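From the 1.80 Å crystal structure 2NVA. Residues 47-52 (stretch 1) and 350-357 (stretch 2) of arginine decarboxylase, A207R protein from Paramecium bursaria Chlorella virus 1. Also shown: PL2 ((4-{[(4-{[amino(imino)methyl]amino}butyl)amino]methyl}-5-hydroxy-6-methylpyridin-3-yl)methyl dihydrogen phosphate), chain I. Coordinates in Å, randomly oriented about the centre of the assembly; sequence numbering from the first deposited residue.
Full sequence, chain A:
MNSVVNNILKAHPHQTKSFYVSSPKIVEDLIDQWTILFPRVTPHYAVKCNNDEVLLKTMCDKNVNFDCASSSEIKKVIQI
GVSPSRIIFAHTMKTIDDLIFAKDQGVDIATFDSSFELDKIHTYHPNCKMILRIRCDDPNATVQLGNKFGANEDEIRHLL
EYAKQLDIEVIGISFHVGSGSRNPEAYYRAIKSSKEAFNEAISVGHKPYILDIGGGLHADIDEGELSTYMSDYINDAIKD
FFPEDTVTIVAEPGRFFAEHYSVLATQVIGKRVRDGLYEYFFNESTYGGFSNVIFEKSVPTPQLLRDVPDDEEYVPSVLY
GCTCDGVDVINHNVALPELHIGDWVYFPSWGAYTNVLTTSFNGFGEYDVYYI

Stretch 1, residues 47-52: VKCNND
Stretch 2 (350-357) WGAYTNVL

Two irregular segments, whose touching residues are at least 301 positions apart in sequence, pack through a compact mix of amide hydrogen bonds, a sulfur-aromatic contact and a valine pressed against backbone, burying 403 Å² in all. Residues 47-49 form a 3-10 turn, closed by a weak bond from Asn50 N to Val47 O (3.1 Å), before Asn50 extends (phi/psi -168/113). The other segment is loop apart from a short 3-10 segment at 355-356. Cys49 lies nearest Tyr353, with CA atoms 5.0 Å apart, and Asn50 nearest Val356, at 5.8 Å, so the register rises in the same order in both segments.

Tyr353, at phi/psi 59/46, donates its N-H to Cys49 O (N to O 3.0 Å, 160°). Its m rotamer lays the ring against Cys49 (t), whose SG sits over one face, 3.8 Å from the ring centroid; a polarizable sulfur suits an aromatic face. PL2 CD lies over the opposite face, and Tyr353 OH donates to PL2 OP3 (2.6 Å). Cys49 SG also meets the small Ala352 CB at 3.6 Å.

Asn50 (t, chi2 -26°) uses both ends of its amide: ND2 donates to Gly351 O (2.8 Å), while OD1 accepts from Asn355 ND2 (3.1 Å, nearly linear at 177°) and from Asp52 N (3.0 Å), within its own segment. Asn355 (p, chi2 -73°) likewise carries donor and acceptor, so its amide meets Asn50 OD1 and water 2 together.

Val356 (m) points toward the first segment and packs beside its backbone: CG2 lies 3.4 Å from Lys48 O and CG1 3.5 Å from Asn50 CA. CG1 also touches OD1 of Asn51 (p) at 3.6 Å.

Water adds further polar links. Water 1 lies 2.8 Å from Cys49 O, placed to donate to it, and accepts from Thr354 N (3.0 Å); water 2 accepts from Asn50 ND2 (2.9 Å) and donates to Asn355 OD1 (2.7 Å), linking the two amides a second time.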

# COMPACT_ATOMS: atom_id res chain seq x y z
N VAL A 47 -11.98 -4.67 13.18
CA VAL A 47 -12.45 -3.67 12.23
C VAL A 47 -11.42 -3.40 11.10
O VAL A 47 -11.81 -3.16 9.94
CB VAL A 47 -12.78 -2.36 12.99
CG1 VAL A 47 -13.14 -1.21 12.02
CG2 VAL A 47 -13.94 -2.61 14.00
N LYS A 48 -10.14 -3.48 11.44
CA LYS A 48 -9.05 -3.22 10.50
C LYS A 48 -9.09 -4.11 9.27
O LYS A 48 -8.56 -3.74 8.22
CB LYS A 48 -7.69 -3.37 11.20
CG LYS A 48 -7.49 -4.75 11.81
CD LYS A 48 -6.12 -4.94 12.44
CE LYS A 48 -6.06 -4.46 13.89
NZ LYS A 48 -7.04 -5.17 14.85
N CYS A 49 -9.69 -5.29 9.40
CA CYS A 49 -9.72 -6.25 8.30
C CYS A 49 -10.64 -5.80 7.16
O CYS A 49 -10.33 -6.01 5.98
CB CYS A 49 -10.16 -7.62 8.83
SG CYS A 49 -10.14 -8.95 7.60
N ASN A 50 -11.75 -5.16 7.53
CA ASN A 50 -12.72 -4.62 6.59
C ASN A 50 -13.66 -3.73 7.37
O ASN A 50 -14.41 -4.21 8.23
CB ASN A 50 -13.50 -5.73 5.89
CG ASN A 50 -14.33 -5.22 4.73
OD1 ASN A 50 -14.73 -4.06 4.71
ND2 ASN A 50 -14.58 -6.09 3.74
N ASN A 51 -13.59 -2.43 7.11
CA ASN A 51 -14.39 -1.45 7.86
C ASN A 51 -15.63 -0.97 7.10
O ASN A 51 -16.18 0.07 7.42
CB ASN A 51 -13.52 -0.26 8.25
CG ASN A 51 -12.77 0.31 7.06
OD1 ASN A 51 -13.19 0.17 5.90
ND2 ASN A 51 -11.65 0.99 7.33
N ASP A 52 -16.03 -1.72 6.07
CA ASP A 52 -17.26 -1.45 5.33
C ASP A 52 -18.41 -1.19 6.31
O ASP A 52 -18.68 -2.00 7.20
CB ASP A 52 -17.56 -2.65 4.42
CG ASP A 52 -18.86 -2.49 3.67
OD1 ASP A 52 -19.89 -2.97 4.17
OD2 ASP A 52 -18.84 -1.86 2.59
N TRP A 350 -13.07 -12.09 -1.52
CA TRP A 350 -12.13 -10.97 -1.60
C TRP A 350 -12.50 -9.85 -0.61
O TRP A 350 -12.49 -8.67 -0.97
CB TRP A 350 -12.00 -10.44 -3.04
CG TRP A 350 -10.61 -9.98 -3.31
CD1 TRP A 350 -10.16 -8.69 -3.44
CD2 TRP A 350 -9.46 -10.82 -3.41
NE1 TRP A 350 -8.79 -8.68 -3.64
CE2 TRP A 350 -8.34 -9.98 -3.62
CE3 TRP A 350 -9.27 -12.21 -3.34
CZ2 TRP A 350 -7.03 -10.48 -3.75
CZ3 TRP A 350 -7.96 -12.72 -3.49
CH2 TRP A 350 -6.87 -11.85 -3.70
N GLY A 351 -12.83 -10.24 0.62
CA GLY A 351 -13.28 -9.28 1.61
C GLY A 351 -12.31 -8.99 2.76
O GLY A 351 -12.56 -8.08 3.54
N ALA A 352 -11.22 -9.74 2.86
CA ALA A 352 -10.30 -9.61 4.00
C ALA A 352 -8.98 -8.96 3.60
O ALA A 352 -8.25 -9.52 2.79
CB ALA A 352 -10.05 -10.97 4.62
N TYR A 353 -8.71 -7.77 4.16
CA TYR A 353 -7.48 -7.02 3.88
C TYR A 353 -7.40 -6.71 2.39
O TYR A 353 -6.35 -6.89 1.77
CB TYR A 353 -6.23 -7.79 4.37
CG TYR A 353 -6.32 -8.12 5.84
CD1 TYR A 353 -6.23 -7.11 6.80
CD2 TYR A 353 -6.53 -9.42 6.27
CE1 TYR A 353 -6.33 -7.38 8.15
CE2 TYR A 353 -6.63 -9.72 7.63
CZ TYR A 353 -6.55 -8.68 8.56
OH TYR A 353 -6.65 -8.95 9.91
N THR A 354 -8.52 -6.24 1.83
CA THR A 354 -8.60 -5.93 0.41
C THR A 354 -8.92 -4.45 0.22
O THR A 354 -8.00 -3.64 -0.01
CB THR A 354 -9.61 -6.84 -0.31
OG1 THR A 354 -10.89 -6.75 0.33
CG2 THR A 354 -9.13 -8.29 -0.25
N ASN A 355 -10.19 -4.09 0.38
CA ASN A 355 -10.61 -2.69 0.23
C ASN A 355 -9.95 -1.73 1.24
O ASN A 355 -9.72 -0.58 0.92
CB ASN A 355 -12.14 -2.54 0.25
CG ASN A 355 -12.79 -3.31 1.39
OD1 ASN A 355 -12.88 -4.55 1.35
ND2 ASN A 355 -13.30 -2.58 2.39
N VAL A 356 -9.67 -2.20 2.46
CA VAL A 356 -9.06 -1.34 3.50
C VAL A 356 -7.65 -0.88 3.13
O VAL A 356 -7.14 0.09 3.71
CB VAL A 356 -9.02 -2.03 4.88
CG1 VAL A 356 -10.44 -2.17 5.45
CG2 VAL A 356 -8.31 -3.39 4.80
N LEU A 357 -7.01 -1.59 2.20
CA LEU A 357 -5.62 -1.28 1.87
C LEU A 357 -5.44 -0.53 0.54
O LEU A 357 -4.33 -0.47 -0.01
CB LEU A 357 -4.79 -2.55 1.91
CG LEU A 357 -4.39 -2.91 3.34
CD1 LEU A 357 -4.34 -4.39 3.51
CD2 LEU A 357 -3.06 -2.27 3.68
N1 PL2 I . -6.48 -8.80 16.52
C2 PL2 I . -5.32 -8.13 16.43
C2A PL2 I . -4.75 -7.39 17.66
C3 PL2 I . -4.64 -8.13 15.21
O3 PL2 I . -3.45 -7.47 15.15
C4 PL2 I . -5.14 -8.82 14.08
C4A PL2 I . -4.42 -8.83 12.70
C5 PL2 I . -6.36 -9.50 14.26
C6 PL2 I . -7.00 -9.46 15.48
P PL2 I . -7.19 -12.11 11.48
N PL2 I . -2.96 -8.66 12.81
CA PL2 I . -2.42 -7.88 11.69
CG PL2 I . -2.11 -7.76 9.18
OP2 PL2 I . -6.16 -13.09 10.73
OP3 PL2 I . -7.85 -11.18 10.32
OP1 PL2 I . -8.22 -12.87 12.24
OP4 PL2 I . -6.24 -11.19 12.39
C5M PL2 I . -7.00 -10.28 13.10
CB PL2 I . -2.76 -8.53 10.34
CD PL2 I . -2.42 -8.43 7.82
NE PL2 I . -1.83 -7.55 6.79
CZ PL2 I . -2.09 -7.60 5.47
NH2 PL2 I . -1.47 -6.71 4.65
NH1 PL2 I . -2.95 -8.49 4.98
O HOH W 1 -10.84 -5.13 3.33
O HOH W 2 -15.46 -5.44 1.02
O HOH W 3 -9.11 1.59 5.30